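Beta-glucosidase (Chaetomella raphigera, PDB 6JXG) probably hydrolyses terminal, non-reducing beta-D-glucosyl residues with release of beta-D-glucose, as a secreted glycoside hydrolase family 3 enzyme of cellulose breakdown. Local coordinates at residues L20-T23 and D24-S27; N362-G365 and I366-S370; R570-F573 and G574-L577; Y182-P185 and F186-I190. All coordinates share one frame; numbering follows the deposited sequence.

Contact 1 of 4, residues L20-T23 and D24-S27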
loop_
_atom_site.group_PDB
_atom_site.type_symbol
_atom_site.label_atom_id
_atom_site.label_comp_id
_atom_site.label_asym_id
_atom_site.label_seq_id
_atom_site.Cartn_x
_atom_site.Cartn_y
_atom_site.Cartn_z
ATOM N N LEU A 20 -35.923 10.008 9.506
ATOM C CA LEU A 20 -35.568 10.596 8.210
ATOM C C LEU A 20 -36.634 10.511 7.177
ATOM O O LEU A 20 -37.328 9.515 7.074
ATOM C CB LEU A 20 -34.320 9.897 7.658
ATOM C CG LEU A 20 -33.061 9.994 8.466
ATOM C CD1 LEU A 20 -31.896 9.359 7.747
ATOM C CD2 LEU A 20 -32.747 11.465 8.802
ATOM N N SER A 21 -36.761 11.554 6.363
ATOM C CA SER A 21 -37.588 11.450 5.170
ATOM C C SER A 21 -36.843 10.748 4.057
ATOM O O SER A 21 -35.660 10.556 4.139
ATOM C CB SER A 21 -37.950 12.819 4.705
ATOM O OG SER A 21 -36.780 13.433 4.167
ATOM N N ASN A 22 -37.543 10.431 2.972
ATOM C CA ASN A 22 -36.866 9.849 1.820
ATOM C C ASN A 22 -35.951 10.837 1.149
ATOM O O ASN A 22 -34.883 10.464 0.702
ATOM C CB ASN A 22 -37.854 9.287 0.805
ATOM C CG ASN A 22 -37.959 7.796 0.886
ATOM O OD1 ASN A 22 -37.505 7.153 1.849
ATOM N ND2 ASN A 22 -38.549 7.235 -0.117
ATOM N N THR A 23 -36.309 12.116 1.135
ATOM C CA THR A 23 -35.368 13.092 0.623
ATOM C C THR A 23 -34.134 13.207 1.533
ATOM O O THR A 23 -33.011 13.390 1.023
ATOM C CB THR A 23 -36.013 14.466 0.291
ATOM O OG1 THR A 23 -36.394 15.085 1.495
ATOM C CG2 THR A 23 -37.257 14.345 -0.560
ATOM N N ASP A 24 -34.296 13.116 2.857
ATOM C CA ASP A 24 -33.096 13.063 3.757
ATOM C C ASP A 24 -32.184 11.868 3.392
ATOM O O ASP A 24 -30.964 12.000 3.251
ATOM C CB ASP A 24 -33.438 12.904 5.214
ATOM C CG ASP A 24 -34.278 14.061 5.812
ATOM O OD1 ASP A 24 -34.132 15.201 5.376
ATOM O OD2 ASP A 24 -35.105 13.761 6.710
ATOM N N LYS A 25 -32.820 10.710 3.238
ATOM C CA LYS A 25 -32.122 9.432 2.904
ATOM C C LYS A 25 -31.380 9.550 1.592
ATOM O O LYS A 25 -30.208 9.218 1.513
ATOM C CB LYS A 25 -33.118 8.280 2.864
ATOM C CG LYS A 25 -33.671 7.985 4.253
ATOM C CD LYS A 25 -34.754 6.918 4.223
ATOM C CE LYS A 25 -35.394 6.861 5.578
ATOM N NZ LYS A 25 -36.302 5.743 5.579
ATOM N N ALA A 26 -32.051 10.076 0.583
ATOM C CA ALA A 26 -31.403 10.289 -0.713
ATOM C C ALA A 26 -30.193 11.202 -0.614
ATOM O O ALA A 26 -29.190 10.987 -1.270
ATOM C CB ALA A 26 -32.410 10.779 -1.760
ATOM N N SER A 27 -30.234 12.196 0.239
ATOM C CA SER A 27 -29.141 13.174 0.300
ATOM C C SER A 27 -27.931 12.574 1.035
ATOM O O SER A 27 -26.825 13.067 0.821
ATOM C CB SER A 27 -29.596 14.509 0.963
ATOM O OG SER A 27 -29.822 14.306 2.369
HETATM O O HOH W 1 -37.368 6.340 8.127
HETATM O O HOH W 2 -38.698 6.877 4.037
#
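Ser21 and Asp24 exchange hydrogen bonds in both directions, each side chain turned back onto the other's backbone. Ser21 OG accepts from Asp24 N at 2.8 Å, which its first torsion allows by setting OG between the backbone N and the carbonyl carbon (chi1 71°). In return Asp24 OD2 takes the amide of Ser21, N to OD2 2.8 Å, and this N-H comes from above the carboxylate plane, about 40° out of it, although the bond itself is nearly straight at 166°. The reciprocal pair is a capping box, with Ser21 as N-cap of helix 22-29; the first regular turns follow in Lys25 N to Ser21 O and Ala26 N to Asn22 O. Lys25 runs extended past Leu20, its CE lying 3.8 Å from Leu20 CB, while one Leu20 methyl, CD2, leans over Asp24 CB at 3.9 Å. By a different approach Asn22 OD1 comes to 3.6 Å from Lys25 CD. The ammonium makes a salt bridge to Asp282 of helix 278-294, and two waters tie it to Leu20 O, weakly, and to Asn22 OD1, an oxygen that also accepts from Gln278. Leu268 of helix 265-272 packs on Asn22, Thr23 and Ala26.

Contact 2 of 4, residues N362-G365 and I366-S370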
loop_
_atom_site.group_PDB
_atom_site.type_symbol
_atom_site.label_atom_id
_atom_site.label_comp_id
_atom_site.label_asym_id
_atom_site.label_seq_id
_atom_site.Cartn_x
_atom_site.Cartn_y
_atom_site.Cartn_z
ATOM N N ASN A 362 13.062 19.652 -6.800
ATOM C CA ASN A 362 12.640 20.174 -8.086
ATOM C C ASN A 362 12.875 21.665 -8.074
ATOM O O ASN A 362 12.343 22.326 -7.199
ATOM C CB ASN A 362 11.180 19.868 -8.332
ATOM C CG ASN A 362 10.700 20.377 -9.697
ATOM O OD1 ASN A 362 11.356 21.240 -10.343
ATOM N ND2 ASN A 362 9.617 19.822 -10.174
ATOM N N PRO A 363 13.736 22.175 -8.979
ATOM C CA PRO A 363 14.070 23.613 -8.984
ATOM C C PRO A 363 12.850 24.499 -9.222
ATOM O O PRO A 363 12.854 25.599 -8.781
ATOM C CB PRO A 363 15.055 23.752 -10.169
ATOM C CG PRO A 363 15.646 22.404 -10.357
ATOM C CD PRO A 363 14.631 21.392 -9.866
ATOM N N ALA A 364 11.823 24.020 -9.900
ATOM C CA ALA A 364 10.600 24.820 -10.117
ATOM C C ALA A 364 9.694 24.843 -8.874
ATOM O O ALA A 364 8.720 25.547 -8.842
ATOM C CB ALA A 364 9.840 24.254 -11.310
ATOM N N GLY A 365 9.969 24.004 -7.883
ATOM C CA GLY A 365 9.136 23.902 -6.693
ATOM C C GLY A 365 8.626 22.465 -6.448
ATOM O O GLY A 365 8.249 21.759 -7.415
ATOM N N ILE A 366 8.646 22.042 -5.174
ATOM C CA ILE A 366 8.406 20.636 -4.847
ATOM C C ILE A 366 6.942 20.278 -5.127
ATOM O O ILE A 366 6.652 19.107 -5.364
ATOM C CB ILE A 366 8.828 20.240 -3.395
ATOM C CG1 ILE A 366 8.066 21.109 -2.381
ATOM C CG2 ILE A 366 10.353 20.350 -3.247
ATOM C CD1 ILE A 366 8.450 20.974 -0.938
ATOM N N ASN A 367 6.049 21.302 -5.091
ATOM C CA ASN A 367 4.625 21.118 -5.417
ATOM C C ASN A 367 4.206 21.770 -6.733
ATOM O O ASN A 367 3.019 21.991 -6.930
ATOM C CB ASN A 367 3.760 21.661 -4.282
ATOM C CG ASN A 367 3.994 20.941 -2.987
ATOM O OD1 ASN A 367 4.075 19.704 -2.944
ATOM N ND2 ASN A 367 4.112 21.719 -1.884
ATOM N N SER A 368 5.182 22.005 -7.629
ATOM C CA SER A 368 4.918 22.672 -8.856
ATOM C C SER A 368 4.274 21.855 -9.919
ATOM O O SER A 368 3.835 22.422 -10.887
ATOM C CB SER A 368 6.211 23.306 -9.437
ATOM O OG SER A 368 7.198 22.343 -9.809
ATOM N N CYS A 369 4.172 20.531 -9.796
ATOM C CA CYS A 369 3.475 19.748 -10.842
ATOM C C CYS A 369 2.198 19.303 -10.237
ATOM O O CYS A 369 2.215 18.685 -9.179
ATOM C CB CYS A 369 4.316 18.501 -11.304
ATOM S SG CYS A 369 6.038 18.893 -11.829
ATOM N N SER A 370 1.091 19.527 -10.939
ATOM C CA SER A 370 -0.230 19.203 -10.462
ATOM C C SER A 370 -0.310 17.703 -10.134
ATOM O O SER A 370 0.112 16.844 -10.937
ATOM C CB SER A 370 -1.230 19.563 -11.554
ATOM O OG SER A 370 -2.521 19.192 -11.175
#
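Gly365 O receives two hydrogen bonds from one residue, Ser368, whose hydroxyl and amide both turn back onto it. The hydroxyl bond is the shorter, Ser368 OG to Gly365 O 2.7 Å, and lies only 20° from the carbonyl plane; the amide, Ser368 N to Gly365 O 3.1 Å, stands far above that plane, 71° out of it. OG can share the oxygen because it sits between its own backbone N and carbonyl carbon (chi1 65°). The amide bond closes a type I turn from Gly365 to Ser368, directly after another from Asn362 to Gly365. Asn362 adds an Asx turn to the first: OD1 accepts from Ala364 N at 2.9 Å, while ND2 reaches across to 3.5 Å from Ser368 OG and 4.1 Å from Cys369 SG. A leucine in its place would probably leave the Ala364 amide without this acceptor and the first turn less firmly held. Ala364 CB touches Ser368 OG at 3.6 Å. Gly365 joins the turns with a positive phi, where a side chain would jam against the preceding carbonyl. The paired turns lie at the surface in the long loop between strand 351-355 and helix 396-406, a loop cross-linked within itself by the Cys369-Cys374 disulfide and by Asn367 OD1 accepting from Phe390 N.

Contact 3 of 4, residues R570-F573 and G574-L577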
loop_
_atom_site.group_PDB
_atom_site.type_symbol
_atom_site.label_atom_id
_atom_site.label_comp_id
_atom_site.label_asym_id
_atom_site.label_seq_id
_atom_site.Cartn_x
_atom_site.Cartn_y
_atom_site.Cartn_z
ATOM N N ARG A 570 16.803 -11.738 -9.703
ATOM C CA ARG A 570 18.052 -11.106 -9.327
ATOM C C ARG A 570 18.056 -10.853 -7.836
ATOM O O ARG A 570 18.983 -11.258 -7.145
ATOM C CB ARG A 570 18.280 -9.861 -10.117
ATOM C CG ARG A 570 19.438 -9.025 -9.627
ATOM C CD ARG A 570 20.757 -9.856 -9.626
ATOM N NE ARG A 570 21.136 -10.200 -10.979
ATOM C CZ ARG A 570 21.927 -11.219 -11.318
ATOM N NH1 ARG A 570 22.447 -12.024 -10.411
ATOM N NH2 ARG A 570 22.193 -11.443 -12.587
ATOM N N PHE A 571 17.019 -10.185 -7.328
ATOM C CA PHE A 571 16.823 -10.027 -5.890
ATOM C C PHE A 571 15.385 -10.488 -5.605
ATOM O O PHE A 571 14.434 -9.970 -6.223
ATOM C CB PHE A 571 17.023 -8.588 -5.491
ATOM C CG PHE A 571 18.389 -8.043 -5.869
ATOM C CD1 PHE A 571 19.518 -8.578 -5.288
ATOM C CD2 PHE A 571 18.502 -6.985 -6.754
ATOM C CE1 PHE A 571 20.811 -8.070 -5.617
ATOM C CE2 PHE A 571 19.760 -6.471 -7.059
ATOM C CZ PHE A 571 20.905 -7.035 -6.499
ATOM N N GLU A 572 15.262 -11.502 -4.742
ATOM C CA GLU A 572 13.996 -12.092 -4.433
ATOM C C GLU A 572 13.127 -11.254 -3.490
ATOM O O GLU A 572 13.614 -10.397 -2.708
ATOM C CB GLU A 572 14.223 -13.495 -3.851
ATOM C CG GLU A 572 14.855 -13.497 -2.466
ATOM C CD GLU A 572 16.393 -13.511 -2.410
ATOM O OE1 GLU A 572 17.059 -13.223 -3.426
ATOM O OE2 GLU A 572 16.900 -13.774 -1.309
ATOM N N PHE A 573 11.837 -11.536 -3.529
ATOM C CA PHE A 573 10.907 -11.043 -2.511
ATOM C C PHE A 573 11.474 -11.348 -1.127
ATOM O O PHE A 573 11.895 -12.457 -0.881
ATOM C CB PHE A 573 9.554 -11.694 -2.716
ATOM C CG PHE A 573 8.497 -11.350 -1.670
ATOM C CD1 PHE A 573 7.647 -10.223 -1.812
ATOM C CD2 PHE A 573 8.379 -12.120 -0.522
ATOM C CE1 PHE A 573 6.694 -9.900 -0.848
ATOM C CE2 PHE A 573 7.394 -11.814 0.426
ATOM C CZ PHE A 573 6.545 -10.708 0.261
ATOM N N GLY A 574 11.470 -10.334 -0.266
ATOM C CA GLY A 574 11.921 -10.468 1.116
ATOM C C GLY A 574 13.399 -10.320 1.324
ATOM O O GLY A 574 13.896 -10.403 2.445
ATOM N N TYR A 575 14.116 -10.058 0.234
ATOM C CA TYR A 575 15.563 -9.778 0.334
ATOM C C TYR A 575 15.956 -8.371 0.795
ATOM O O TYR A 575 15.410 -7.310 0.377
ATOM C CB TYR A 575 16.210 -10.081 -1.036
ATOM C CG TYR A 575 17.654 -9.702 -1.164
ATOM C CD1 TYR A 575 18.005 -8.493 -1.702
ATOM C CD2 TYR A 575 18.668 -10.614 -0.852
ATOM C CE1 TYR A 575 19.315 -8.162 -1.874
ATOM C CE2 TYR A 575 19.996 -10.277 -1.053
ATOM C CZ TYR A 575 20.295 -9.044 -1.563
ATOM O OH TYR A 575 21.577 -8.631 -1.752
ATOM N N GLY A 576 16.988 -8.323 1.615
ATOM C CA GLY A 576 17.599 -7.053 1.961
ATOM C C GLY A 576 18.879 -7.321 2.728
ATOM O O GLY A 576 18.896 -8.263 3.509
ATOM N N LEU A 577 19.923 -6.536 2.465
ATOM C CA LEU A 577 21.136 -6.609 3.208
ATOM C C LEU A 577 21.095 -5.718 4.456
ATOM O O LEU A 577 20.173 -4.930 4.638
ATOM C CB LEU A 577 22.351 -6.211 2.341
ATOM C CG LEU A 577 22.578 -7.111 1.164
ATOM C CD1 LEU A 577 23.818 -6.542 0.455
ATOM C CD2 LEU A 577 22.835 -8.607 1.406
#
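Tyr575 folds back toward Glu572 and Phe571, three and four residues earlier, and nearly every atom of its side chain has a neighbour there. Tyr575 CB starts 3.1 Å from Glu572 O, the carbonyl that accepts from Tyr575 N at 3.0 Å and closes a type II turn; CB also touches the carboxylate carbon of Glu572. With CG anti to the backbone N (chi1 173°), the ring is carried out past Glu572 toward Phe571. Along one ring edge Tyr575 CD2 lies 3.6 Å from Glu572 OE2, the carboxylate plane turned 53° from the ring. Along the other, Tyr575 CD1 meets Phe571 CB at 3.9 Å and Tyr575 CE1 comes to 3.4 Å from Phe571 CD1. The Phe571 and Tyr575 rings are near parallel, planes at 19°, but slid so far apart, centroids 5.2 Å, that they barely overlap. CZ still touches Phe571 CD1, and Tyr575 OH, 4.0 Å from Phe571 CE1, ends in a hydrogen bond to Leu337 O of strand 335-339. An alanine here would probably open a gap beside Phe571 and leave that carbonyl without its phenolic partner. Gly574, at positive phi, occupies the turn position that favours glycine. Ring carbons thus pack together, the carboxylate lies alongside the tyrosine, and the polar ends find partners beyond the turn, Tyr575 OH at Leu337 and Glu572 OE2 at Ser700.

Contact 4 of 4, residues Y182-P185 and F186-I190; sequences YLWP and FADAI
Phe186 opens the second segment with its ring swung back to Tyr182. Its CG lies beside the backbone N and anti to the carbonyl carbon (chi1 -76°), which brings CD2 to 3.7 Å from Tyr182 O, an oxygen lying at the ring edge and in its plane. Nearer the backbone, Phe186 CB rests 3.4 Å from Leu183 O and is also brushed by Leu183 CD1; beyond the segment the ring meets Phe157 of strand 151-157 edge-to-face. Ala187 comes next, Ala187 N bonding to Leu183 O at 2.8 Å, nearly in line with the carbonyl, while its CB settles 3.5 Å from Trp184 O. Asp188 then donates from N to Trp184 O and turns its carboxylate toward the indole. The two side chains do not join directly: one water accepts from Trp184 NE1, in the plane of the ring, and donates to Asp188 OD2 at 2.6 Å, whereas a second lies over an indole face and donates to both Asp188 OD1 and Trp184 O. OD1 also makes a salt bridge with Arg671, and Lys673 forms a cation-pi contact with Trp184, so the buried carboxylate is probably stabilised as an anion. Ala189 N bonds to Pro185 O, and its CB sits 3.4 Å from that oxygen, facing helix 131-147. Ile190 closes the turn with N to Phe186 O. These successive i to i+4 bonds are those of an alpha-helix, here packed against strand 151-157 in the TIM-barrel-related N-terminal domain of family 3.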
loop_
_atom_site.group_PDB
_atom_site.type_symbol
_atom_site.label_atom_id
_atom_site.label_comp_id
_atom_site.label_asym_id
_atom_site.label_seq_id
_atom_site.Cartn_x
_atom_site.Cartn_y
_atom_site.Cartn_z
ATOM N N TYR A 182 -6.368 -11.803 -4.360
ATOM C CA TYR A 182 -6.866 -10.434 -4.450
ATOM C C TYR A 182 -7.848 -10.031 -3.324
ATOM O O TYR A 182 -7.798 -8.943 -2.807
ATOM C CB TYR A 182 -7.479 -10.160 -5.879
ATOM C CG TYR A 182 -6.436 -10.390 -6.943
ATOM C CD1 TYR A 182 -5.431 -9.470 -7.126
ATOM C CD2 TYR A 182 -6.322 -11.647 -7.582
ATOM C CE1 TYR A 182 -4.412 -9.697 -8.060
ATOM C CE2 TYR A 182 -5.282 -11.894 -8.458
ATOM C CZ TYR A 182 -4.318 -10.920 -8.713
ATOM O OH TYR A 182 -3.210 -11.127 -9.587
ATOM N N LEU A 183 -8.723 -10.920 -2.948
ATOM C CA LEU A 183 -9.646 -10.684 -1.806
ATOM C C LEU A 183 -9.002 -10.630 -0.422
ATOM O O LEU A 183 -9.480 -9.923 0.491
ATOM C CB LEU A 183 -10.769 -11.735 -1.839
ATOM C CG LEU A 183 -11.951 -11.429 -0.896
ATOM C CD1 LEU A 183 -12.653 -10.169 -1.355
ATOM C CD2 LEU A 183 -12.883 -12.650 -0.844
ATOM N N TRP A 184 -7.905 -11.370 -0.274
ATOM C CA TRP A 184 -7.337 -11.625 1.014
ATOM C C TRP A 184 -7.059 -10.315 1.854
ATOM O O TRP A 184 -7.487 -10.171 2.995
ATOM C CB TRP A 184 -6.142 -12.485 0.826
ATOM C CG TRP A 184 -5.391 -12.818 2.071
ATOM C CD1 TRP A 184 -4.712 -11.980 2.905
ATOM C CD2 TRP A 184 -5.214 -14.157 2.619
ATOM N NE1 TRP A 184 -4.136 -12.701 3.943
ATOM C CE2 TRP A 184 -4.461 -14.033 3.800
ATOM C CE3 TRP A 184 -5.602 -15.423 2.189
ATOM C CZ2 TRP A 184 -4.081 -15.132 4.562
ATOM C CZ3 TRP A 184 -5.260 -16.548 2.975
ATOM C CH2 TRP A 184 -4.475 -16.393 4.123
ATOM N N PRO A 185 -6.457 -9.292 1.228
ATOM C CA PRO A 185 -6.289 -8.062 2.019
ATOM C C PRO A 185 -7.571 -7.341 2.310
ATOM O O PRO A 185 -7.643 -6.663 3.340
ATOM C CB PRO A 185 -5.413 -7.179 1.182
ATOM C CG PRO A 185 -5.146 -7.931 -0.066
ATOM C CD PRO A 185 -5.715 -9.296 -0.031
ATOM N N PHE A 186 -8.575 -7.456 1.437
ATOM C CA PHE A 186 -9.866 -6.879 1.779
ATOM C C PHE A 186 -10.525 -7.608 2.935
ATOM O O PHE A 186 -11.140 -6.991 3.830
ATOM C CB PHE A 186 -10.807 -6.819 0.581
ATOM C CG PHE A 186 -10.474 -5.727 -0.381
ATOM C CD1 PHE A 186 -10.897 -4.424 -0.149
ATOM C CD2 PHE A 186 -9.711 -6.003 -1.516
ATOM C CE1 PHE A 186 -10.632 -3.409 -1.027
ATOM C CE2 PHE A 186 -9.445 -4.987 -2.419
ATOM C CZ PHE A 186 -9.946 -3.667 -2.192
ATOM N N ALA A 187 -10.345 -8.918 2.993
ATOM C CA ALA A 187 -10.890 -9.683 4.147
ATOM C C ALA A 187 -10.222 -9.264 5.445
ATOM O O ALA A 187 -10.923 -9.030 6.470
ATOM C CB ALA A 187 -10.754 -11.196 3.900
ATOM N N ASP A 188 -8.890 -9.098 5.429
ATOM C CA ASP A 188 -8.161 -8.560 6.629
ATOM C C ASP A 188 -8.699 -7.167 7.022
ATOM O O ASP A 188 -8.925 -6.843 8.187
ATOM C CB ASP A 188 -6.641 -8.475 6.418
ATOM C CG ASP A 188 -5.901 -9.802 6.712
ATOM O OD1 ASP A 188 -6.552 -10.894 6.890
ATOM O OD2 ASP A 188 -4.690 -9.712 6.843
ATOM N N ALA A 189 -8.943 -6.355 6.024
ATOM C CA ALA A 189 -9.466 -5.020 6.245
ATOM C C ALA A 189 -10.835 -5.032 6.901
ATOM O O ALA A 189 -11.082 -4.324 7.840
ATOM C CB ALA A 189 -9.485 -4.265 4.958
ATOM N N ILE A 190 -11.734 -5.817 6.379
ATOM C CA ILE A 190 -13.027 -6.025 7.000
ATOM C C ILE A 190 -12.967 -6.567 8.439
ATOM O O ILE A 190 -13.673 -6.034 9.330
ATOM C CB ILE A 190 -13.887 -6.912 6.092
ATOM C CG1 ILE A 190 -14.151 -6.158 4.770
ATOM C CG2 ILE A 190 -15.170 -7.286 6.776
ATOM C CD1 ILE A 190 -14.726 -6.951 3.588
HETATM O O HOH W 3 -2.817 -11.355 6.194
HETATM O O HOH W 4 -7.502 -12.463 4.945
#

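Along the chain the order is contact 1, contact 4, contact 2, contact 3, each closing before the next opens, and none touches another. Contact 1, at the start of helix 22-29, lies farthest out, with its centre about 36 Å from that of the chain and about 54 Å from the centre of contact 3, on the opposite side. Contact 4 lies deeper, on helix 184-191 of the N-terminal family domain. Contacts 2 and 3 both belong to the C-terminal family domain, yet their centres are about 33 Å apart. Contacts 3 and 4 come closest, nearest atoms about 11 Å apart, and both bond to residues of the fibronectin-like region, which thus meets both the N-terminal and the C-terminal family 3 domain.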